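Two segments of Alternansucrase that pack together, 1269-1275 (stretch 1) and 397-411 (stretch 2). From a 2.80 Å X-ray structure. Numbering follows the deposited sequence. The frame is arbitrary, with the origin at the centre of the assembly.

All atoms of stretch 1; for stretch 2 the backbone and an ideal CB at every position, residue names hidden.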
ATOM      1  N   GLN A1269      -9.767  34.925   0.298  1.00 51.26           N
ATOM      2  CA  GLN A1269      -9.548  35.039  -1.127  1.00 50.15           C
ATOM      3  C   GLN A1269      -8.082  34.770  -1.436  1.00 48.37           C
ATOM      4  O   GLN A1269      -7.201  35.147  -0.664  1.00 45.26           O
ATOM      5  CB  GLN A1269      -9.938  36.440  -1.600  1.00 55.60           C
ATOM      6  CG  GLN A1269      -9.882  36.630  -3.107  1.00 57.10           C
ATOM      7  CD  GLN A1269     -10.299  38.013  -3.521  1.00 55.12           C
ATOM      8  OE1 GLN A1269     -10.630  38.846  -2.688  1.00 54.62           O
ATOM      9  NE2 GLN A1269     -10.265  38.274  -4.819  1.00 54.73           N
ATOM     10  N   TYR A1270      -7.822  34.104  -2.560  1.00 47.48           N
ATOM     11  CA  TYR A1270      -6.456  33.754  -2.935  1.00 46.90           C
ATOM     12  C   TYR A1270      -5.872  34.874  -3.771  1.00 45.00           C
ATOM     13  O   TYR A1270      -6.580  35.508  -4.537  1.00 51.00           O
ATOM     14  CB  TYR A1270      -6.423  32.437  -3.715  1.00 47.38           C
ATOM     15  CG  TYR A1270      -6.632  31.156  -2.888  1.00 48.16           C
ATOM     16  CD1 TYR A1270      -7.906  30.655  -2.647  1.00 47.54           C
ATOM     17  CD2 TYR A1270      -5.557  30.434  -2.374  1.00 47.15           C
ATOM     18  CE1 TYR A1270      -8.102  29.493  -1.923  1.00 43.43           C
ATOM     19  CE2 TYR A1270      -5.756  29.275  -1.641  1.00 44.60           C
ATOM     20  CZ  TYR A1270      -7.029  28.812  -1.439  1.00 43.21           C
ATOM     21  OH  TYR A1270      -7.230  27.683  -0.702  1.00 48.33           O
ATOM     22  N   PHE A1271      -4.585  35.132  -3.641  1.00 43.47           N
ATOM     23  CA  PHE A1271      -3.982  36.199  -4.443  1.00 47.93           C
ATOM     24  C   PHE A1271      -3.928  35.791  -5.907  1.00 49.02           C
ATOM     25  O   PHE A1271      -3.683  34.629  -6.227  1.00 52.61           O
ATOM     26  CB  PHE A1271      -2.580  36.573  -3.914  1.00 49.71           C
ATOM     27  CG  PHE A1271      -2.573  36.948  -2.451  1.00 48.36           C
ATOM     28  CD1 PHE A1271      -3.307  38.040  -2.016  1.00 46.84           C
ATOM     29  CD2 PHE A1271      -1.898  36.181  -1.517  1.00 47.08           C
ATOM     30  CE1 PHE A1271      -3.347  38.371  -0.687  1.00 48.20           C
ATOM     31  CE2 PHE A1271      -1.927  36.521  -0.175  1.00 46.52           C
ATOM     32  CZ  PHE A1271      -2.649  37.609   0.240  1.00 46.86           C
ATOM     33  N   ASN A1272      -4.167  36.749  -6.794  1.00 50.63           N
ATOM     34  CA  ASN A1272      -4.086  36.502  -8.229  1.00 53.32           C
ATOM     35  C   ASN A1272      -3.678  37.738  -9.023  1.00 56.85           C
ATOM     36  O   ASN A1272      -4.017  38.863  -8.647  1.00 57.42           O
ATOM     37  CB  ASN A1272      -5.422  35.954  -8.754  1.00 55.40           C
ATOM     38  CG  ASN A1272      -5.258  35.157 -10.042  1.00 56.76           C
ATOM     39  OD1 ASN A1272      -5.259  35.716 -11.126  1.00 57.29           O
ATOM     40  ND2 ASN A1272      -5.084  33.851  -9.918  1.00 59.95           N
ATOM     41  N   ILE A1273      -2.978  37.513 -10.135  1.00 58.82           N
ATOM     42  CA  ILE A1273      -2.449  38.602 -10.979  1.00 61.98           C
ATOM     43  C   ILE A1273      -2.622  38.373 -12.492  1.00 65.42           C
ATOM     44  O   ILE A1273      -1.984  39.040 -13.295  1.00 65.08           O
ATOM     45  CB  ILE A1273      -0.949  38.793 -10.716  1.00 61.14           C
ATOM     46  CG1 ILE A1273      -0.257  37.433 -10.733  1.00 61.95           C
ATOM     47  CG2 ILE A1273      -0.719  39.514  -9.393  1.00 59.76           C
ATOM     48  CD1 ILE A1273       1.134  37.466 -11.290  1.00 64.76           C
ATOM     49  N   ALA A1274      -3.497  37.451 -12.885  1.00 71.36           N
ATOM     50  CA  ALA A1274      -3.578  37.015 -14.283  1.00 75.00           C
ATOM     51  C   ALA A1274      -4.183  38.083 -15.183  1.00 79.48           C
ATOM     52  O   ALA A1274      -3.641  38.387 -16.249  1.00 79.84           O
ATOM     53  CB  ALA A1274      -4.365  35.718 -14.392  1.00 73.98           C
ATOM     54  N   LYS A1275      -5.300  38.648 -14.742  1.00 85.35           N
ATOM     55  CA  LYS A1275      -5.989  39.688 -15.490  1.00 95.59           C
ATOM     56  C   LYS A1275      -6.039  40.964 -14.660  1.00 98.61           C
ATOM     57  O   LYS A1275      -6.479  40.943 -13.508  1.00 97.21           O
ATOM     58  CB  LYS A1275      -7.401  39.237 -15.843  1.00101.80           C
ATOM     59  CG  LYS A1275      -7.448  38.021 -16.749  1.00105.24           C
ATOM     60  CD  LYS A1275      -8.881  37.647 -17.085  1.00112.39           C
ATOM     61  CE  LYS A1275      -9.002  36.180 -17.457  1.00118.82           C
ATOM     62  NZ  LYS A1275     -10.406  35.696 -17.334  1.00123.94           N
ATOM     63  N   UNK A 397       5.026  45.891 -10.896  1.00 62.11           N
ATOM     64  CA  UNK A 397       3.900  45.656 -11.761  1.00 64.26           C
ATOM     65  C   UNK A 397       3.011  44.617 -11.085  1.00 65.69           C
ATOM     66  O   UNK A 397       3.508  43.773 -10.315  1.00 65.37           O
ATOM     67  CB  UNK A 397       4.349  45.201 -13.151  1.00 64.26           C
ATOM     68  N   UNK A 398       1.707  44.668 -11.373  1.00 64.07           N
ATOM     69  CA  UNK A 398       0.752  43.696 -10.819  1.00 60.81           C
ATOM     70  C   UNK A 398       0.313  42.683 -11.883  1.00 60.35           C
ATOM     71  O   UNK A 398      -0.850  42.654 -12.291  1.00 60.52           O
ATOM     72  CB  UNK A 398      -0.471  44.418 -10.250  1.00 60.81           C
ATOM     73  N   UNK A 399       1.252  41.847 -12.324  1.00 61.61           N
ATOM     74  CA  UNK A 399       1.005  40.909 -13.428  1.00 67.07           C
ATOM     75  C   UNK A 399       2.105  39.846 -13.523  1.00 67.51           C
ATOM     76  O   UNK A 399       3.032  39.834 -12.717  1.00 64.65           O
ATOM     77  CB  UNK A 399       0.902  41.669 -14.752  1.00 67.07           C
ATOM     78  N   UNK A 400       1.990  38.955 -14.506  1.00 68.88           N
ATOM     79  CA  UNK A 400       2.905  37.828 -14.640  1.00 68.82           C
ATOM     80  C   UNK A 400       4.360  38.233 -14.892  1.00 68.52           C
ATOM     81  O   UNK A 400       5.263  37.438 -14.624  1.00 64.44           O
ATOM     82  CB  UNK A 400       2.429  36.925 -15.780  1.00 68.82           C
ATOM     83  N   UNK A 401       4.597  39.456 -15.374  1.00 70.85           N
ATOM     84  CA  UNK A 401       5.976  39.952 -15.557  1.00 75.52           C
ATOM     85  C   UNK A 401       6.735  39.996 -14.249  1.00 73.58           C
ATOM     86  O   UNK A 401       7.830  39.449 -14.136  1.00 76.22           O
ATOM     87  CB  UNK A 401       5.966  41.347 -16.186  1.00 75.52           C
ATOM     88  N   UNK A 402       6.128  40.648 -13.262  1.00 71.46           N
ATOM     89  CA  UNK A 402       6.786  40.935 -11.981  1.00 67.83           C
ATOM     90  C   UNK A 402       6.570  39.882 -10.895  1.00 62.44           C
ATOM     91  O   UNK A 402       7.116  40.025  -9.804  1.00 57.58           O
ATOM     92  CB  UNK A 402       6.294  42.286 -11.457  1.00 67.83           C
ATOM     93  N   UNK A 403       5.787  38.839 -11.187  1.00 60.58           N
ATOM     94  CA  UNK A 403       5.484  37.785 -10.200  1.00 60.14           C
ATOM     95  C   UNK A 403       5.643  36.388 -10.776  1.00 57.33           C
ATOM     96  O   UNK A 403       4.995  36.059 -11.760  1.00 57.73           O
ATOM     97  CB  UNK A 403       4.059  37.953  -9.669  1.00 60.14           C
ATOM     98  N   UNK A 404       6.476  35.562 -10.152  1.00 57.28           N
ATOM     99  CA  UNK A 404       6.524  34.138 -10.491  1.00 56.21           C
ATOM    100  C   UNK A 404       5.236  33.512  -9.999  1.00 54.82           C
ATOM    101  O   UNK A 404       4.812  33.771  -8.873  1.00 56.22           O
ATOM    102  CB  UNK A 404       7.745  33.447  -9.881  1.00 56.21           C
ATOM    103  N   UNK A 405       4.618  32.674 -10.818  1.00 56.32           N
ATOM    104  CA  UNK A 405       3.272  32.194 -10.525  1.00 54.54           C
ATOM    105  C   UNK A 405       2.893  30.905 -11.239  1.00 52.17           C
ATOM    106  O   UNK A 405       3.593  30.434 -12.116  1.00 53.85           O
ATOM    107  CB  UNK A 405       2.258  33.280 -10.890  1.00 54.54           C
ATOM    108  N   UNK A 406       1.755  30.357 -10.842  1.00 51.00           N
ATOM    109  CA  UNK A 406       1.110  29.239 -11.522  1.00 46.82           C
ATOM    110  C   UNK A 406      -0.337  29.660 -11.749  1.00 45.74           C
ATOM    111  O   UNK A 406      -1.056  29.979 -10.799  1.00 43.75           O
ATOM    112  CB  UNK A 406       1.207  27.941 -10.717  1.00 46.82           C
ATOM    113  N   UNK A 407      -0.755  29.670 -13.007  1.00 49.37           N
ATOM    114  CA  UNK A 407      -2.119  30.093 -13.422  1.00 53.77           C
ATOM    115  C   UNK A 407      -2.599  31.362 -12.752  1.00 50.71           C
ATOM    116  O   UNK A 407      -3.787  31.505 -12.454  1.00 51.76           O
ATOM    117  CB  UNK A 407      -3.124  28.979 -13.124  1.00 53.77           C
ATOM    118  N   UNK A 408      -1.665  32.282 -12.537  1.00 51.13           N
ATOM    119  CA  UNK A 408      -1.974  33.556 -11.897  1.00 55.68           C
ATOM    120  C   UNK A 408      -1.799  33.597 -10.392  1.00 55.02           C
ATOM    121  O   UNK A 408      -1.587  34.659  -9.817  1.00 60.63           O
ATOM    122  CB  UNK A 408      -3.418  33.940 -12.226  1.00 55.68           C
ATOM    123  N   UNK A 409      -1.908  32.447  -9.745  1.00 54.95           N
ATOM    124  CA  UNK A 409      -1.809  32.385  -8.303  1.00 52.97           C
ATOM    125  C   UNK A 409      -0.355  32.445  -7.859  1.00 52.29           C
ATOM    126  O   UNK A 409       0.542  32.203  -8.670  1.00 51.44           O
ATOM    127  CB  UNK A 409      -2.477  31.113  -7.777  1.00 52.97           C
ATOM    128  N   UNK A 410      -0.142  32.789  -6.585  1.00 47.49           N
ATOM    129  CA  UNK A 410       1.189  32.884  -6.023  1.00 48.29           C
ATOM    130  C   UNK A 410       1.460  31.711  -5.108  1.00 46.12           C
ATOM    131  O   UNK A 410       0.540  31.119  -4.593  1.00 50.18           O
ATOM    132  CB  UNK A 410       1.365  34.203  -5.268  1.00 48.29           C
ATOM    133  N   UNK A 411       2.732  31.401  -4.892  1.00 44.60           N
ATOM    134  CA  UNK A 411       3.132  30.300  -4.040  1.00 45.08           C
ATOM    135  C   UNK A 411       4.104  30.779  -2.966  1.00 44.70           C
ATOM    136  O   UNK A 411       4.654  31.842  -3.072  1.00 44.06           O
ATOM    137  CB  UNK A 411       3.761  29.182  -4.873  1.00 45.08           C
TER

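At 397 the ideal CB has nothing of stretch 1 within 5.5 Å, so this contact imposes no choice; the residue is S397. At 398 CA-to-CB points sideways and the ideal CB lies 5.0 Å from I1273 CG2, a loose site open to many side chains. The residue is Y398; its ring leads away from stretch 1, so the side chain only skirts the contact.

Position 399 points away overall, yet its ideal CB is 4.2 Å from I1273 O. A side chain that turns back to its own loop would suit, and stretch 1 offers it no donor. The residue is D399: its OD2 accepts from S397 OG at 2.8 Å, and its OD1 receives a weak bond from the backbone N of 401. The backbone adds a CA-H...O contact, D399 CA to I1273 O at 3.5 Å.

Position 400 points sideways, its ideal CB 4.7 Å from I1273 CD1, with A1274 nearby; a long chain with an aliphatic stem fits as well as a short one. K400 extends so that CE comes within 4.2 Å of A1274 CB.

Positions 401 and 402 point sideways with no stretch 1 atom near their ideal CBs, and stretch 1 leaves them free. They are S401 and S402.

At 403 CA-to-CB points toward stretch 1, and the ideal CB sits a tight 3.4 Å from I1273 CD1. An apolar group, aliphatic or aromatic, suits if it can bend past that methyl. F403 does so with chi1 at -82° (m); its CB packs 3.3 Å from I1273 CD1.

Position 404 points away, out of reach: E404, bonded elsewhere in the structure.

Position 405 points toward I1273 CD1, 4.4 Å from the ideal CB. That methyl would tolerate small apolar or polar groups alike. N405 serves its own stretch: ND2 donates to F403 O at 3.1 Å, and OD1 accepts from the backbone N of 408.

Positions 406 and 407 see no stretch 1 atom near their ideal CBs. Position 407 has phi/psi of 45/36, a left-handed conformation that Asn, Asp and Gly tolerate best. They are V406, which opens a type I' turn ending at 409, and D407.

Position 408 admits one answer. An ideal CB would lie 2.8 Å from N1272 OD1 and 3.0 Å from A1274 CB, both clashes, and phi/psi of 92/-26 would jam it against the preceding carbonyl. G408 brings its CA to 4.1 Å from A1274 CB, and I1273 N donates to G408 O at 3.2 Å (142°).

Position 409 points away overall, but its ideal CB is 4.0 Å from F1271 O and 4.3 Å from N1272 ND2. A flat ring or long chain could return to stretch 1. Y409 does: N1272 ND2 lies over one ring face, 3.5 Å from Y409 CD2, while Y1270 CB meets the edge, 3.7 Å from Y409 CE1.

At 410 CA-to-CB points toward stretch 1, with F1271 CB 4.8 Å from the ideal CB; a branched aliphatic suits. L410 sets CD1 3.9 Å from F1271 CB. Water 1 links L410 N (3.1 Å) to F1271 O (2.6 Å).

Position 411 is out of reach: T411.

Stretch 2, residues 397-411: SYDKSSFENVDGYLT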
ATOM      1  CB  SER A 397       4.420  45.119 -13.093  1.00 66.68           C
ATOM      2  OG  SER A 397       3.429  45.112 -14.085  1.00 74.44           O
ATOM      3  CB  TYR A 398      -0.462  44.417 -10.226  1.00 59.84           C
ATOM      4  CG  TYR A 398      -0.124  45.653  -9.414  1.00 59.48           C
ATOM      5  CD1 TYR A 398       0.976  45.678  -8.564  1.00 61.09           C
ATOM      6  CD2 TYR A 398      -0.930  46.787  -9.467  1.00 60.36           C
ATOM      7  CE1 TYR A 398       1.281  46.806  -7.808  1.00 62.40           C
ATOM      8  CE2 TYR A 398      -0.638  47.916  -8.705  1.00 62.03           C
ATOM      9  CZ  TYR A 398       0.479  47.926  -7.883  1.00 61.95           C
ATOM     10  OH  TYR A 398       0.810  49.036  -7.138  1.00 55.41           O
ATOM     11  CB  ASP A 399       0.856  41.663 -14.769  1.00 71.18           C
ATOM     12  CG  ASP A 399       2.041  42.574 -15.075  1.00 72.43           C
ATOM     13  OD1 ASP A 399       3.158  42.300 -14.579  1.00 73.66           O
ATOM     14  OD2 ASP A 399       1.838  43.575 -15.801  1.00 69.84           O
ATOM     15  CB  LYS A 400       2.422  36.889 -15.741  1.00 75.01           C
ATOM     16  CG  LYS A 400       1.072  36.256 -15.436  1.00 79.39           C
ATOM     17  CD  LYS A 400       0.682  35.128 -16.383  1.00 81.95           C
ATOM     18  CE  LYS A 400      -0.672  34.548 -15.981  1.00 80.60           C
ATOM     19  NZ  LYS A 400      -0.981  33.228 -16.585  1.00 78.68           N
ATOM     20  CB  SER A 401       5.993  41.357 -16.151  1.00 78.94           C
ATOM     21  OG  SER A 401       5.537  41.337 -17.483  1.00 85.46           O
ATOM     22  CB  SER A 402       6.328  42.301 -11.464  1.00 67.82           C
ATOM     23  OG  SER A 402       6.828  43.318 -12.290  1.00 68.13           O
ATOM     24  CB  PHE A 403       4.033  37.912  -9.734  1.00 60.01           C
ATOM     25  CG  PHE A 403       3.805  38.941  -8.662  1.00 59.45           C
ATOM     26  CD1 PHE A 403       4.199  38.691  -7.374  1.00 56.99           C
ATOM     27  CD2 PHE A 403       3.150  40.138  -8.951  1.00 59.10           C
ATOM     28  CE1 PHE A 403       3.971  39.623  -6.393  1.00 58.26           C
ATOM     29  CE2 PHE A 403       2.913  41.068  -7.973  1.00 60.35           C
ATOM     30  CZ  PHE A 403       3.322  40.810  -6.689  1.00 59.09           C
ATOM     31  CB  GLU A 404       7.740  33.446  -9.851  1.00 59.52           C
ATOM     32  CG  GLU A 404       9.082  33.821 -10.493  1.00 60.84           C
ATOM     33  CD  GLU A 404      10.289  33.236  -9.770  1.00 60.85           C
ATOM     34  OE1 GLU A 404      10.131  32.555  -8.732  1.00 61.24           O
ATOM     35  OE2 GLU A 404      11.418  33.431 -10.262  1.00 58.98           O
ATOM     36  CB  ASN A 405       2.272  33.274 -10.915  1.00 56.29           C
ATOM     37  CG  ASN A 405       2.150  33.441 -12.418  1.00 58.23           C
ATOM     38  OD1 ASN A 405       1.110  33.137 -13.017  1.00 60.60           O
ATOM     39  ND2 ASN A 405       3.195  33.938 -13.030  1.00 60.32           N
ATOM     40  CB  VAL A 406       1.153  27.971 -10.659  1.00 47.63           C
ATOM     41  CG1 VAL A 406       0.635  26.758 -11.435  1.00 48.68           C
ATOM     42  CG2 VAL A 406       2.571  27.725 -10.143  1.00 46.81           C
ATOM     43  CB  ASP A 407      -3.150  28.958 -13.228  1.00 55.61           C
ATOM     44  CG  ASP A 407      -2.949  27.812 -14.203  1.00 58.50           C
ATOM     45  OD1 ASP A 407      -2.167  27.975 -15.167  1.00 60.40           O
ATOM     46  OD2 ASP A 407      -3.577  26.748 -14.007  1.00 62.28           O
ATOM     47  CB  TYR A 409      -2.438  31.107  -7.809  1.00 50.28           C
ATOM     48  CG  TYR A 409      -3.910  31.072  -8.027  1.00 48.33           C
ATOM     49  CD1 TYR A 409      -4.782  31.602  -7.097  1.00 47.49           C
ATOM     50  CD2 TYR A 409      -4.436  30.536  -9.176  1.00 50.70           C
ATOM     51  CE1 TYR A 409      -6.141  31.585  -7.300  1.00 47.31           C
ATOM     52  CE2 TYR A 409      -5.804  30.504  -9.386  1.00 49.71           C
ATOM     53  CZ  TYR A 409      -6.647  31.031  -8.441  1.00 48.00           C
ATOM     54  OH  TYR A 409      -8.006  30.997  -8.634  1.00 48.42           O
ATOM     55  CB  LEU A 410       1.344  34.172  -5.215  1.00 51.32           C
ATOM     56  CG  LEU A 410       0.917  35.488  -5.854  1.00 52.56           C
ATOM     57  CD1 LEU A 410       1.233  36.616  -4.905  1.00 52.89           C
ATOM     58  CD2 LEU A 410       1.597  35.717  -7.189  1.00 54.13           C
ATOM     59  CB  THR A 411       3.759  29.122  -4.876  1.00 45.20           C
ATOM     60  OG1 THR A 411       4.940  29.542  -5.569  1.00 42.40           O
ATOM     61  CG2 THR A 411       2.775  28.600  -5.915  1.00 44.46           C
TER
HETATM   62  O   HOH W   1      -2.488  33.059  -4.549  1.00 42.17           O
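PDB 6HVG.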